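PDB 5TXE: lasso peptide isopeptidase AtxE2 from Asticcacaulis excentricus, which hydrolyses the isopeptide bond of the threaded lasso peptides astexin-2 and astexin-3, opening them into linear peptides. Local coordinates for residues A[432-437]-A[455-460]; A[650-655]-A[672-677]; A[654-659]-A[679-684]. The protein carries 1 engineered substitution. All coordinates share one frame; numbering follows the deposited sequence.

Interaction 1 of 3, residues A[432-437]-A[455-460]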
ATOM      1  N   PRO A 432      19.960  -2.437  20.377  1.00 33.85           N
ATOM      2  CA  PRO A 432      18.628  -1.823  20.457  1.00 30.77           C
ATOM      3  C   PRO A 432      17.812  -2.247  19.237  1.00 27.99           C
ATOM      4  O   PRO A 432      18.351  -2.579  18.183  1.00 29.80           O
ATOM      5  CB  PRO A 432      18.934  -0.337  20.460  1.00 34.04           C
ATOM      6  CG  PRO A 432      20.183  -0.215  19.631  1.00 33.65           C
ATOM      7  CD  PRO A 432      21.000  -1.468  19.988  1.00 32.95           C
ATOM      8  N   LEU A 433      16.520  -2.329  19.419  1.00 27.92           N
ATOM      9  CA  LEU A 433      15.627  -2.793  18.410  1.00 26.15           C
ATOM     10  C   LEU A 433      14.633  -1.716  18.005  1.00 28.80           C
ATOM     11  O   LEU A 433      14.059  -1.010  18.866  1.00 29.52           O
ATOM     12  CB  LEU A 433      14.846  -3.951  18.997  1.00 28.62           C
ATOM     13  CG  LEU A 433      13.771  -4.593  18.097  1.00 28.43           C
ATOM     14  CD1 LEU A 433      14.305  -5.214  16.842  1.00 30.13           C
ATOM     15  CD2 LEU A 433      12.975  -5.627  18.865  1.00 27.27           C
ATOM     16  N   VAL A 434      14.354  -1.647  16.713  1.00 27.44           N
ATOM     17  CA  VAL A 434      13.268  -0.799  16.213  1.00 26.91           C
ATOM     18  C   VAL A 434      12.304  -1.668  15.422  1.00 26.92           C
ATOM     19  O   VAL A 434      12.714  -2.450  14.553  1.00 27.53           O
ATOM     20  CB  VAL A 434      13.811   0.323  15.310  1.00 25.72           C
ATOM     21  CG1 VAL A 434      12.660   1.070  14.655  1.00 27.16           C
ATOM     22  CG2 VAL A 434      14.695   1.248  16.128  1.00 25.73           C
ATOM     23  N   ILE A 435      11.022  -1.518  15.709  1.00 26.76           N
ATOM     24  CA  ILE A 435       9.967  -2.286  15.044  1.00 26.92           C
ATOM     25  C   ILE A 435       9.277  -1.408  13.993  1.00 25.59           C
ATOM     26  O   ILE A 435       8.828  -0.292  14.312  1.00 23.86           O
ATOM     27  CB  ILE A 435       8.954  -2.790  16.057  1.00 27.32           C
ATOM     28  CG1 ILE A 435       9.650  -3.672  17.104  1.00 29.63           C
ATOM     29  CG2 ILE A 435       7.895  -3.569  15.360  1.00 28.47           C
ATOM     30  CD1 ILE A 435       8.784  -3.966  18.309  1.00 30.92           C
ATOM     31  N   VAL A 436       9.248  -1.914  12.751  1.00 23.54           N
ATOM     32  CA  VAL A 436       8.598  -1.300  11.617  1.00 24.56           C
ATOM     33  C   VAL A 436       7.422  -2.212  11.217  1.00 28.72           C
ATOM     34  O   VAL A 436       7.601  -3.428  11.142  1.00 32.37           O
ATOM     35  CB  VAL A 436       9.554  -1.123  10.477  1.00 24.14           C
ATOM     36  CG1 VAL A 436       8.893  -0.552   9.252  1.00 25.94           C
ATOM     37  CG2 VAL A 436      10.685  -0.259  10.890  1.00 25.06           C
ATOM     38  N   GLN A 437       6.242  -1.632  10.965  1.00 24.01           N
ATOM     39  CA  GLN A 437       5.048  -2.368  10.644  1.00 25.97           C
ATOM     40  C   GLN A 437       4.452  -1.961   9.263  1.00 28.81           C
ATOM     41  O   GLN A 437       4.816  -0.928   8.722  1.00 27.85           O
ATOM     42  CB  GLN A 437       3.988  -2.081  11.707  1.00 27.09           C
ATOM     43  CG  GLN A 437       4.450  -2.106  13.133  1.00 26.75           C
ATOM     44  CD  GLN A 437       3.284  -1.867  14.069  1.00 28.79           C
ATOM     45  OE1 GLN A 437       2.387  -2.714  14.197  1.00 28.39           O
ATOM     46  NE2 GLN A 437       3.256  -0.703  14.696  1.00 27.57           N
ATOM     47  N   LEU A 455      16.479  -0.438   6.089  1.00 23.77           N
ATOM     48  CA  LEU A 455      17.888  -0.714   5.886  1.00 26.49           C
ATOM     49  C   LEU A 455      18.752   0.373   6.486  1.00 27.39           C
ATOM     50  O   LEU A 455      19.702   0.061   7.167  1.00 26.80           O
ATOM     51  CB  LEU A 455      18.177  -0.970   4.380  1.00 32.32           C
ATOM     52  CG  LEU A 455      17.341  -2.113   3.715  1.00 34.99           C
ATOM     53  CD1 LEU A 455      17.688  -2.286   2.219  1.00 33.31           C
ATOM     54  CD2 LEU A 455      17.587  -3.426   4.438  1.00 32.65           C
ATOM     55  N   PRO A 456      18.417   1.681   6.259  1.00 27.17           N
ATOM     56  CA  PRO A 456      19.164   2.698   6.958  1.00 26.28           C
ATOM     57  C   PRO A 456      19.162   2.579   8.473  1.00 28.58           C
ATOM     58  O   PRO A 456      20.173   2.859   9.102  1.00 27.55           O
ATOM     59  CB  PRO A 456      18.510   3.978   6.489  1.00 30.84           C
ATOM     60  CG  PRO A 456      17.953   3.649   5.140  1.00 28.52           C
ATOM     61  CD  PRO A 456      17.455   2.265   5.305  1.00 28.16           C
ATOM     62  N   LEU A 457      18.067   2.125   9.087  1.00 28.72           N
ATOM     63  CA  LEU A 457      18.090   1.906  10.537  1.00 28.43           C
ATOM     64  C   LEU A 457      19.118   0.805  10.922  1.00 30.68           C
ATOM     65  O   LEU A 457      19.877   0.936  11.904  1.00 30.41           O
ATOM     66  CB  LEU A 457      16.713   1.499  11.057  1.00 28.03           C
ATOM     67  CG  LEU A 457      15.745   2.644  11.346  1.00 29.15           C
ATOM     68  CD1 LEU A 457      14.300   2.207  11.520  1.00 27.28           C
ATOM     69  CD2 LEU A 457      16.189   3.407  12.553  1.00 29.44           C
ATOM     70  N   ALA A 458      19.124  -0.288  10.171  1.00 30.31           N
ATOM     71  CA  ALA A 458      20.117  -1.318  10.414  1.00 33.96           C
ATOM     72  C   ALA A 458      21.542  -0.762  10.193  1.00 32.00           C
ATOM     73  O   ALA A 458      22.412  -1.002  10.990  1.00 34.46           O
ATOM     74  CB  ALA A 458      19.880  -2.496   9.521  1.00 31.01           C
ATOM     75  N   THR A 459      21.747  -0.013   9.131  1.00 31.29           N
ATOM     76  CA  THR A 459      23.015   0.600   8.890  1.00 33.27           C
ATOM     77  C   THR A 459      23.443   1.456  10.076  1.00 35.58           C
ATOM     78  O   THR A 459      24.615   1.550  10.388  1.00 39.40           O
ATOM     79  CB  THR A 459      22.978   1.399   7.602  1.00 35.74           C
ATOM     80  OG1 THR A 459      22.776   0.497   6.491  1.00 36.01           O
ATOM     81  CG2 THR A 459      24.238   2.185   7.424  1.00 42.92           C
ATOM     82  N   ALA A 460      22.512   2.049  10.776  1.00 35.57           N
ATOM     83  CA  ALA A 460      22.858   2.875  11.922  1.00 32.13           C
ATOM     84  C   ALA A 460      23.086   2.113  13.196  1.00 34.34           C
ATOM     85  O   ALA A 460      23.245   2.753  14.241  1.00 33.75           O
ATOM     86  CB  ALA A 460      21.748   3.882  12.167  1.00 33.25           C
TER

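Interaction 2 of 3, residues A[650-655]-A[672-677]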
ATOM      1  N   TYR A 650      12.509  10.132   7.340  1.00 22.87           N
ATOM      2  CA  TYR A 650      13.552   9.121   7.515  1.00 22.66           C
ATOM      3  C   TYR A 650      14.618   9.600   8.475  1.00 24.65           C
ATOM      4  O   TYR A 650      14.962   8.911   9.441  1.00 24.56           O
ATOM      5  CB  TYR A 650      14.261   8.815   6.210  1.00 20.46           C
ATOM      6  CG  TYR A 650      13.543   7.967   5.178  1.00 21.88           C
ATOM      7  CD1 TYR A 650      12.314   7.340   5.412  1.00 22.82           C
ATOM      8  CD2 TYR A 650      14.134   7.757   3.935  1.00 22.41           C
ATOM      9  CE1 TYR A 650      11.681   6.575   4.418  1.00 22.39           C
ATOM     10  CE2 TYR A 650      13.545   6.952   2.968  1.00 22.29           C
ATOM     11  CZ  TYR A 650      12.338   6.351   3.210  1.00 23.10           C
ATOM     12  OH  TYR A 650      11.856   5.556   2.227  1.00 23.55           O
ATOM     13  N   ASN A 651      15.147  10.791   8.227  1.00 24.74           N
ATOM     14  CA  ASN A 651      16.290  11.277   9.017  1.00 22.31           C
ATOM     15  C   ASN A 651      15.934  11.621  10.442  1.00 25.16           C
ATOM     16  O   ASN A 651      16.709  11.345  11.353  1.00 22.24           O
ATOM     17  CB  ASN A 651      16.898  12.498   8.378  1.00 22.01           C
ATOM     18  CG  ASN A 651      17.795  12.133   7.218  1.00 24.41           C
ATOM     19  OD1 ASN A 651      18.495  11.157   7.277  1.00 28.15           O
ATOM     20  ND2 ASN A 651      17.794  12.926   6.190  1.00 25.11           N
ATOM     21  N   ARG A 652      14.765  12.216  10.657  1.00 23.20           N
ATOM     22  CA  ARG A 652      14.398  12.545  11.991  1.00 22.45           C
ATOM     23  C   ARG A 652      14.056  11.274  12.795  1.00 22.94           C
ATOM     24  O   ARG A 652      14.226  11.226  14.014  1.00 19.96           O
ATOM     25  CB  ARG A 652      13.227  13.522  11.977  1.00 22.77           C
ATOM     26  CG  ARG A 652      12.965  14.131  13.347  1.00 23.16           C
ATOM     27  CD  ARG A 652      11.755  15.072  13.286  1.00 23.74           C
ATOM     28  NE  ARG A 652      12.067  16.384  12.710  1.00 25.87           N
ATOM     29  CZ  ARG A 652      11.708  16.794  11.499  1.00 23.82           C
ATOM     30  NH1 ARG A 652      11.096  16.017  10.693  1.00 21.26           N
ATOM     31  NH2 ARG A 652      12.031  18.009  11.088  1.00 26.72           N
ATOM     32  N   THR A 653      13.469  10.294  12.139  1.00 21.46           N
ATOM     33  CA  THR A 653      13.123   9.105  12.830  1.00 22.16           C
ATOM     34  C   THR A 653      14.394   8.329  13.253  1.00 23.99           C
ATOM     35  O   THR A 653      14.460   7.826  14.363  1.00 23.47           O
ATOM     36  CB  THR A 653      12.241   8.227  11.961  1.00 22.27           C
ATOM     37  OG1 THR A 653      10.936   8.771  12.000  1.00 23.40           O
ATOM     38  CG2 THR A 653      12.183   6.812  12.504  1.00 21.57           C
ATOM     39  N   ILE A 654      15.416   8.299  12.394  1.00 24.49           N
ATOM     40  CA  ILE A 654      16.709   7.726  12.785  1.00 24.66           C
ATOM     41  C   ILE A 654      17.322   8.524  13.915  1.00 26.81           C
ATOM     42  O   ILE A 654      17.790   7.947  14.898  1.00 30.07           O
ATOM     43  CB  ILE A 654      17.661   7.645  11.605  1.00 23.06           C
ATOM     44  CG1 ILE A 654      17.167   6.587  10.656  1.00 23.23           C
ATOM     45  CG2 ILE A 654      19.067   7.267  12.025  1.00 22.49           C
ATOM     46  CD1 ILE A 654      17.822   6.639   9.296  1.00 24.77           C
ATOM     47  N   ASP A 655      17.299   9.843  13.821  1.00 24.82           N
ATOM     48  CA  ASP A 655      17.894  10.640  14.865  1.00 25.23           C
ATOM     49  C   ASP A 655      17.173  10.374  16.189  1.00 24.98           C
ATOM     50  O   ASP A 655      17.778  10.351  17.261  1.00 22.47           O
ATOM     51  CB  ASP A 655      17.774  12.137  14.584  1.00 28.72           C
ATOM     52  CG  ASP A 655      18.622  12.633  13.412  1.00 32.74           C
ATOM     53  OD1 ASP A 655      19.465  11.880  12.889  1.00 33.05           O
ATOM     54  OD2 ASP A 655      18.420  13.795  12.982  1.00 31.94           O
ATOM     55  N   ALA A 672      21.360  21.164  15.781  1.00 38.77           N
ATOM     56  CA  ALA A 672      21.593  21.588  17.151  1.00 39.48           C
ATOM     57  C   ALA A 672      20.329  21.991  17.861  1.00 37.24           C
ATOM     58  O   ALA A 672      20.104  21.635  19.029  1.00 41.83           O
ATOM     59  CB  ALA A 672      22.594  22.739  17.174  1.00 45.63           C
ATOM     60  N   ALA A 673      19.457  22.695  17.160  1.00 40.69           N
ATOM     61  CA  ALA A 673      18.176  23.113  17.770  1.00 38.52           C
ATOM     62  C   ALA A 673      17.275  21.912  18.070  1.00 34.76           C
ATOM     63  O   ALA A 673      16.562  21.887  19.060  1.00 34.80           O
ATOM     64  CB  ALA A 673      17.449  24.101  16.866  1.00 36.41           C
ATOM     65  N   GLN A 674      17.314  20.915  17.202  1.00 33.04           N
ATOM     66  CA  GLN A 674      16.529  19.708  17.411  1.00 30.84           C
ATOM     67  C   GLN A 674      16.984  19.006  18.671  1.00 29.62           C
ATOM     68  O   GLN A 674      16.183  18.672  19.510  1.00 31.28           O
ATOM     69  CB  GLN A 674      16.665  18.803  16.204  1.00 30.84           C
ATOM     70  CG  GLN A 674      16.344  17.332  16.413  1.00 34.43           C
ATOM     71  CD  GLN A 674      16.651  16.536  15.145  1.00 31.48           C
ATOM     72  OE1 GLN A 674      15.892  16.594  14.202  1.00 29.59           O
ATOM     73  NE2 GLN A 674      17.739  15.804  15.134  1.00 28.41           N
ATOM     74  N   TYR A 675      18.282  18.815  18.833  1.00 30.31           N
ATOM     75  CA  TYR A 675      18.783  18.203  20.077  1.00 32.28           C
ATOM     76  C   TYR A 675      18.614  19.060  21.350  1.00 31.86           C
ATOM     77  O   TYR A 675      18.379  18.515  22.449  1.00 32.06           O
ATOM     78  CB  TYR A 675      20.234  17.741  19.902  1.00 31.45           C
ATOM     79  CG  TYR A 675      20.351  16.603  18.898  1.00 31.62           C
ATOM     80  CD1 TYR A 675      19.791  15.328  19.156  1.00 30.72           C
ATOM     81  CD2 TYR A 675      21.007  16.785  17.699  1.00 30.73           C
ATOM     82  CE1 TYR A 675      19.889  14.288  18.220  1.00 28.15           C
ATOM     83  CE2 TYR A 675      21.109  15.767  16.764  1.00 32.05           C
ATOM     84  CZ  TYR A 675      20.559  14.506  17.038  1.00 30.11           C
ATOM     85  OH  TYR A 675      20.740  13.529  16.098  1.00 29.55           O
ATOM     86  N   ASP A 676      18.644  20.377  21.227  1.00 33.89           N
ATOM     87  CA  ASP A 676      18.204  21.210  22.386  1.00 38.82           C
ATOM     88  C   ASP A 676      16.799  20.829  22.841  1.00 34.27           C
ATOM     89  O   ASP A 676      16.528  20.622  24.021  1.00 36.31           O
ATOM     90  CB  ASP A 676      18.226  22.718  22.056  1.00 43.81           C
ATOM     91  CG  ASP A 676      19.651  23.279  21.872  1.00 50.87           C
ATOM     92  OD1 ASP A 676      20.640  22.603  22.285  1.00 59.95           O
ATOM     93  OD2 ASP A 676      19.776  24.385  21.288  1.00 51.97           O
ATOM     94  N   ARG A 677      15.880  20.747  21.895  1.00 30.67           N
ATOM     95  CA  ARG A 677      14.521  20.422  22.213  1.00 30.75           C
ATOM     96  C   ARG A 677      14.420  19.033  22.847  1.00 29.91           C
ATOM     97  O   ARG A 677      13.731  18.842  23.814  1.00 29.40           O
ATOM     98  CB  ARG A 677      13.751  20.381  20.917  1.00 36.16           C
ATOM     99  CG  ARG A 677      12.713  21.440  20.707  1.00 40.03           C
ATOM    100  CD  ARG A 677      11.855  21.001  19.537  1.00 39.53           C
ATOM    101  NE  ARG A 677      12.588  21.343  18.379  1.00 42.47           N
ATOM    102  CZ  ARG A 677      12.851  20.623  17.299  1.00 38.56           C
ATOM    103  NH1 ARG A 677      12.425  19.381  17.085  1.00 40.31           N
ATOM    104  NH2 ARG A 677      13.556  21.244  16.370  1.00 42.86           N
TER
HETATM  105  O   HOH W   1      13.881  18.329  13.930  1.00 30.69           O
HETATM  106  O   HOH W   2      20.184  11.143  17.362  1.00 27.19           O

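Interaction 3 of 3, residues A[654-659]-A[679-684]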
ATOM      1  N   ILE A 654      15.416   8.299  12.394  1.00 24.49           N
ATOM      2  CA  ILE A 654      16.709   7.726  12.785  1.00 24.66           C
ATOM      3  C   ILE A 654      17.322   8.524  13.915  1.00 26.81           C
ATOM      4  O   ILE A 654      17.790   7.947  14.898  1.00 30.07           O
ATOM      5  CB  ILE A 654      17.661   7.645  11.605  1.00 23.06           C
ATOM      6  CG1 ILE A 654      17.167   6.587  10.656  1.00 23.23           C
ATOM      7  CG2 ILE A 654      19.067   7.267  12.025  1.00 22.49           C
ATOM      8  CD1 ILE A 654      17.822   6.639   9.296  1.00 24.77           C
ATOM      9  N   ASP A 655      17.299   9.843  13.821  1.00 24.82           N
ATOM     10  CA  ASP A 655      17.894  10.640  14.865  1.00 25.23           C
ATOM     11  C   ASP A 655      17.173  10.374  16.189  1.00 24.98           C
ATOM     12  O   ASP A 655      17.778  10.351  17.261  1.00 22.47           O
ATOM     13  CB  ASP A 655      17.774  12.137  14.584  1.00 28.72           C
ATOM     14  CG  ASP A 655      18.622  12.633  13.412  1.00 32.74           C
ATOM     15  OD1 ASP A 655      19.465  11.880  12.889  1.00 33.05           O
ATOM     16  OD2 ASP A 655      18.420  13.795  12.982  1.00 31.94           O
ATOM     17  N   TRP A 656      15.865  10.249  16.115  1.00 24.28           N
ATOM     18  CA  TRP A 656      15.079  10.104  17.318  1.00 23.67           C
ATOM     19  C   TRP A 656      15.470   8.818  18.035  1.00 25.15           C
ATOM     20  O   TRP A 656      15.694   8.839  19.247  1.00 25.16           O
ATOM     21  CB  TRP A 656      13.613  10.080  16.976  1.00 21.52           C
ATOM     22  CG  TRP A 656      12.649   9.909  18.054  1.00 19.53           C
ATOM     23  CD1 TRP A 656      11.967   8.774  18.338  1.00 20.58           C
ATOM     24  CD2 TRP A 656      12.103  10.907  18.885  1.00 21.37           C
ATOM     25  NE1 TRP A 656      11.061   8.981  19.331  1.00 22.01           N
ATOM     26  CE2 TRP A 656      11.126  10.289  19.702  1.00 20.11           C
ATOM     27  CE3 TRP A 656      12.364  12.257  19.065  1.00 22.33           C
ATOM     28  CZ2 TRP A 656      10.437  10.967  20.677  1.00 20.74           C
ATOM     29  CZ3 TRP A 656      11.622  12.952  20.031  1.00 23.33           C
ATOM     30  CH2 TRP A 656      10.648  12.330  20.780  1.00 20.72           C
ATOM     31  N   PHE A 657      15.466   7.708  17.308  1.00 23.63           N
ATOM     32  CA  PHE A 657      15.860   6.438  17.918  1.00 25.02           C
ATOM     33  C   PHE A 657      17.337   6.387  18.366  1.00 24.46           C
ATOM     34  O   PHE A 657      17.638   5.855  19.431  1.00 27.21           O
ATOM     35  CB  PHE A 657      15.504   5.287  17.031  1.00 23.59           C
ATOM     36  CG  PHE A 657      14.024   4.971  16.997  1.00 21.50           C
ATOM     37  CD1 PHE A 657      13.327   4.809  18.143  1.00 23.57           C
ATOM     38  CD2 PHE A 657      13.350   4.940  15.816  1.00 21.79           C
ATOM     39  CE1 PHE A 657      11.968   4.579  18.115  1.00 24.29           C
ATOM     40  CE2 PHE A 657      11.995   4.681  15.763  1.00 21.66           C
ATOM     41  CZ  PHE A 657      11.312   4.466  16.912  1.00 22.45           C
ATOM     42  N   ARG A 658      18.242   7.007  17.628  1.00 25.78           N
ATOM     43  CA  ARG A 658      19.624   7.118  18.102  1.00 27.31           C
ATOM     44  C   ARG A 658      19.717   7.892  19.402  1.00 27.96           C
ATOM     45  O   ARG A 658      20.496   7.531  20.296  1.00 29.78           O
ATOM     46  CB  ARG A 658      20.533   7.782  17.090  1.00 29.37           C
ATOM     47  CG  ARG A 658      20.800   6.917  15.893  1.00 35.78           C
ATOM     48  CD  ARG A 658      21.787   7.572  14.906  1.00 42.15           C
ATOM     49  NE  ARG A 658      23.134   7.503  15.435  1.00 48.06           N
ATOM     50  CZ  ARG A 658      24.004   8.505  15.531  1.00 52.76           C
ATOM     51  NH1 ARG A 658      23.756   9.721  15.053  1.00 52.21           N
ATOM     52  NH2 ARG A 658      25.176   8.249  16.083  1.00 52.76           N
ATOM     53  N   PHE A 659      18.907   8.944  19.532  1.00 28.01           N
ATOM     54  CA  PHE A 659      18.924   9.766  20.716  1.00 26.09           C
ATOM     55  C   PHE A 659      18.402   8.982  21.923  1.00 28.16           C
ATOM     56  O   PHE A 659      19.065   8.948  22.951  1.00 27.49           O
ATOM     57  CB  PHE A 659      18.139  11.095  20.504  1.00 26.39           C
ATOM     58  CG  PHE A 659      18.080  12.008  21.724  1.00 22.96           C
ATOM     59  CD1 PHE A 659      19.076  12.885  21.992  1.00 25.47           C
ATOM     60  CD2 PHE A 659      17.021  11.939  22.592  1.00 23.69           C
ATOM     61  CE1 PHE A 659      19.033  13.684  23.129  1.00 26.46           C
ATOM     62  CE2 PHE A 659      16.944  12.749  23.693  1.00 25.33           C
ATOM     63  CZ  PHE A 659      17.946  13.623  23.962  1.00 26.35           C
ATOM     64  N   ARG A 679      16.757  17.270  24.350  1.00 31.45           N
ATOM     65  CA  ARG A 679      17.354  17.273  25.729  1.00 33.44           C
ATOM     66  C   ARG A 679      16.379  17.831  26.735  1.00 31.87           C
ATOM     67  O   ARG A 679      16.214  17.267  27.829  1.00 35.37           O
ATOM     68  CB  ARG A 679      18.691  17.998  25.759  1.00 33.07           C
ATOM     69  CG  ARG A 679      19.759  17.127  25.133  1.00 37.36           C
ATOM     70  CD  ARG A 679      21.189  17.608  25.338  1.00 42.96           C
ATOM     71  NE  ARG A 679      21.476  18.675  24.397  1.00 48.73           N
ATOM     72  CZ  ARG A 679      22.108  18.533  23.230  1.00 51.43           C
ATOM     73  NH1 ARG A 679      22.639  17.363  22.809  1.00 50.28           N
ATOM     74  NH2 ARG A 679      22.223  19.602  22.479  1.00 48.25           N
ATOM     75  N   ALA A 680      15.650  18.868  26.343  1.00 29.98           N
ATOM     76  CA  ALA A 680      14.630  19.388  27.233  1.00 34.38           C
ATOM     77  C   ALA A 680      13.520  18.356  27.448  1.00 32.95           C
ATOM     78  O   ALA A 680      12.955  18.296  28.546  1.00 36.87           O
ATOM     79  CB  ALA A 680      14.053  20.720  26.721  1.00 33.77           C
ATOM     80  N   LEU A 681      13.162  17.585  26.421  1.00 30.15           N
ATOM     81  CA  LEU A 681      12.124  16.572  26.625  1.00 30.47           C
ATOM     82  C   LEU A 681      12.590  15.521  27.658  1.00 31.98           C
ATOM     83  O   LEU A 681      11.838  15.057  28.502  1.00 30.19           O
ATOM     84  CB  LEU A 681      11.752  15.864  25.323  1.00 29.59           C
ATOM     85  CG  LEU A 681      11.033  16.698  24.258  1.00 33.70           C
ATOM     86  CD1 LEU A 681      10.755  15.821  23.053  1.00 34.11           C
ATOM     87  CD2 LEU A 681       9.719  17.309  24.756  1.00 31.93           C
ATOM     88  N   ARG A 682      13.837  15.129  27.509  1.00 31.72           N
ATOM     89  CA  ARG A 682      14.475  14.187  28.370  1.00 37.26           C
ATOM     90  C   ARG A 682      14.500  14.638  29.817  1.00 36.09           C
ATOM     91  O   ARG A 682      14.271  13.839  30.700  1.00 36.92           O
ATOM     92  CB  ARG A 682      15.927  13.911  27.881  1.00 34.39           C
ATOM     93  CG  ARG A 682      16.553  12.670  28.562  1.00 36.57           C
ATOM     94  CD  ARG A 682      17.805  12.197  27.844  1.00 36.04           C
ATOM     95  NE  ARG A 682      18.865  13.192  27.784  1.00 38.82           N
ATOM     96  CZ  ARG A 682      19.967  13.047  27.035  1.00 42.17           C
ATOM     97  NH1 ARG A 682      20.116  11.973  26.278  1.00 41.75           N
ATOM     98  NH2 ARG A 682      20.911  13.983  27.029  1.00 40.21           N
ATOM     99  N   ALA A 683      14.763  15.908  30.036  1.00 35.87           N
ATOM    100  CA  ALA A 683      14.858  16.470  31.392  1.00 40.00           C
ATOM    101  C   ALA A 683      13.509  16.547  32.084  1.00 45.86           C
ATOM    102  O   ALA A 683      13.480  16.600  33.306  1.00 41.19           O
ATOM    103  CB  ALA A 683      15.483  17.855  31.352  1.00 40.17           C
ATOM    104  N   LEU A 684      12.399  16.532  31.325  1.00 46.17           N
ATOM    105  CA  LEU A 684      11.043  16.513  31.911  1.00 46.38           C
ATOM    106  C   LEU A 684      10.815  15.259  32.716  1.00 51.17           C
ATOM    107  O   LEU A 684      10.047  15.255  33.669  1.00 57.16           O
ATOM    108  CB  LEU A 684       9.955  16.488  30.853  1.00 44.47           C
ATOM    109  CG  LEU A 684       9.823  17.682  29.927  1.00 46.84           C
ATOM    110  CD1 LEU A 684       8.785  17.350  28.870  1.00 47.25           C
ATOM    111  CD2 LEU A 684       9.464  18.949  30.691  1.00 46.42           C
TER
HETATM  112  O   HOH W   3      18.794   9.879  25.747  1.00 42.32           O

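Interaction 1 of 3, residues A[432-437]-A[455-460]
Val434 and Leu457 meet through single methyl groups, CG1 of the valine lying 3.7 Å from CD1 of the leucine, with the two side chains crossing at about a right angle. The same leucine methyl also reaches towards Val436, whose CG2 stands 4.4 Å from Leu457 CD1, so one branch of one residue is set against two valines of the strand. Leu457 CD1 gets there because it continues the leucine chain away from CA (chi2 165°), which carries the methyl from the helix to the strand. Val434 answers with CG1 turned opposite its own backbone N (chi1 172°). These two valines alternate along the strand with Ile435, which points away from the helix and packs on Val521 and Leu523 of strand 521-525.

The next shell holds the pieces in place. The other branch of Leu457 faces Ile654 of helix 643-662, and Val434 also touches Phe657 of that helix, so the small apolar patch continues into a larger core. Strand 431-436 is fixed by backbone bonds to Ala463 and Leu465 on one edge and to Arg520 and Gly522 on the other. In the helix, the carbonyl O of Leu455 takes two donors from Thr459: its N at 2.8 Å and its OG1 at 3.2 Å, the hydroxyl approaching from above the carbonyl plane. Beyond the strand, the side chain of Val436 is about 8 Å from that of Tyr438, which stabilises the alkoxide intermediate. Strand 431-436, helix 454-459 and strand 463-467 form a beta-alpha-beta unit with its two strands parallel neighbours, a crossover characteristic of the alpha/beta hydrolase fold of prolyl oligopeptidases.

Interaction 2 of 3, residues A[650-655]-A[672-677]
Two helices at the C-terminal end of the catalytic domain, 643-662 and 672-684, face each other here, and Asp655 and Gln674 bridge the gap between them. The short segments run 12.5 Å apart at closest approach, with their directions 44° apart, so long polar side chains and water do the joining. Gln674 donates NE2 to Asp655 OD2 at 3.0 Å, and the bond is nearly straight, 166° at the hydrogen. The carboxylate oxygen is met on its anti side and somewhat out of the carboxylate plane, while the acceptor lies close to the amide plane of the glutamine. What brings the amide across is an extended chain, with CG opposite the backbone N (chi1 159°). NE2 also sits over one face of the Tyr675 ring in its own helix, 3.6 Å above the ring plane and towards the rim.

The other end of the amide works through water. OE1 of Gln674 accepts from a water at 2.7 Å, and this water in turn accepts from Arg652 NE at 2.9 Å, in the plane of the guanidinium. Arg652 NH1 is engaged elsewhere, by Gln605. On the other flank, Tyr675 OH lies 3.5 Å from Asp655 CG and gives its proton to a second water, which lies unusually close to the Asp655 carbonyl O, so that this last link is doubtful; the same hydroxyl accepts from Asp666 N.

Asp655 OD2 is gripped twice, by Gln674 and by a salt bridge to Lys671, which probably favours the charged carboxylate in its buried position. Arg652 and Arg677 come near each other with like charge, an approach likely to be eased by the salt bridge of Arg677 to Glu629. Amide, carboxylate and water thus tie the two helices by directional bonds.

Interaction 3 of 3, residues A[654-659]-A[679-684]
Phe659 slides the far end of its ring against one face of the Arg682 guanidinium, its CZ lying 3.6 Å from Arg682 NH1. The two planes are only 19° apart, and CZ sits over the rim of the guanidinium rather than its centre. A torsion that places CG opposite the backbone N (chi1 179°) sends the ring out from its helix, where it also meets Arg679: Phe659 CE1 comes to 4.0 Å from Arg679 CG, and Phe659 CZ to 3.9 Å from Arg679 N. A water donates to Phe659 O at 3.0 Å and lies at the edge of the Arg682 guanidinium, in its plane, though so close to NH1 that this second link is doubtful. Cutting Phe659 back to an alanine would probably open a gap between the helices and leave the Arg682 guanidinium freer to turn.

One turn earlier, Trp656 offers the edge of its indole to Leu681, CH2 standing 4.2 Å from the leucine CD1. Trp656 is itself steadied by edge-to-face contacts with Trp660 and Trp678, and Phe659 leans on Tyr675 as well. With the segment axes 12.7 Å apart, these large rings and long arginines span a wide helix-helix interface, by which the C-terminal helix 672-684 packs onto helix 643-662, which follows the last strand of the alpha/beta hydrolase sheet.

Along the chain, interaction 1 closes before the other two open; interactions 2 and 3 start from neighbouring turns of helix 643-662 and share Ile654 and Asp655. Their centres lie about 8 Å apart, as successive steps between helices 643-662 and 672-684, and the rings of Tyr675 and Phe659 touch where one passes into the other. Interaction 1 is centred about 16 Å from interaction 2 and 17 Å from interaction 3. Helix 643-662 is the common layer: Ile654 and Phe657 face the beta-alpha-beta unit, while Asp655, Trp656 and Phe659 reach the C-terminal helix. The catalytic domain is thus packed in layers from central sheet to outer helix.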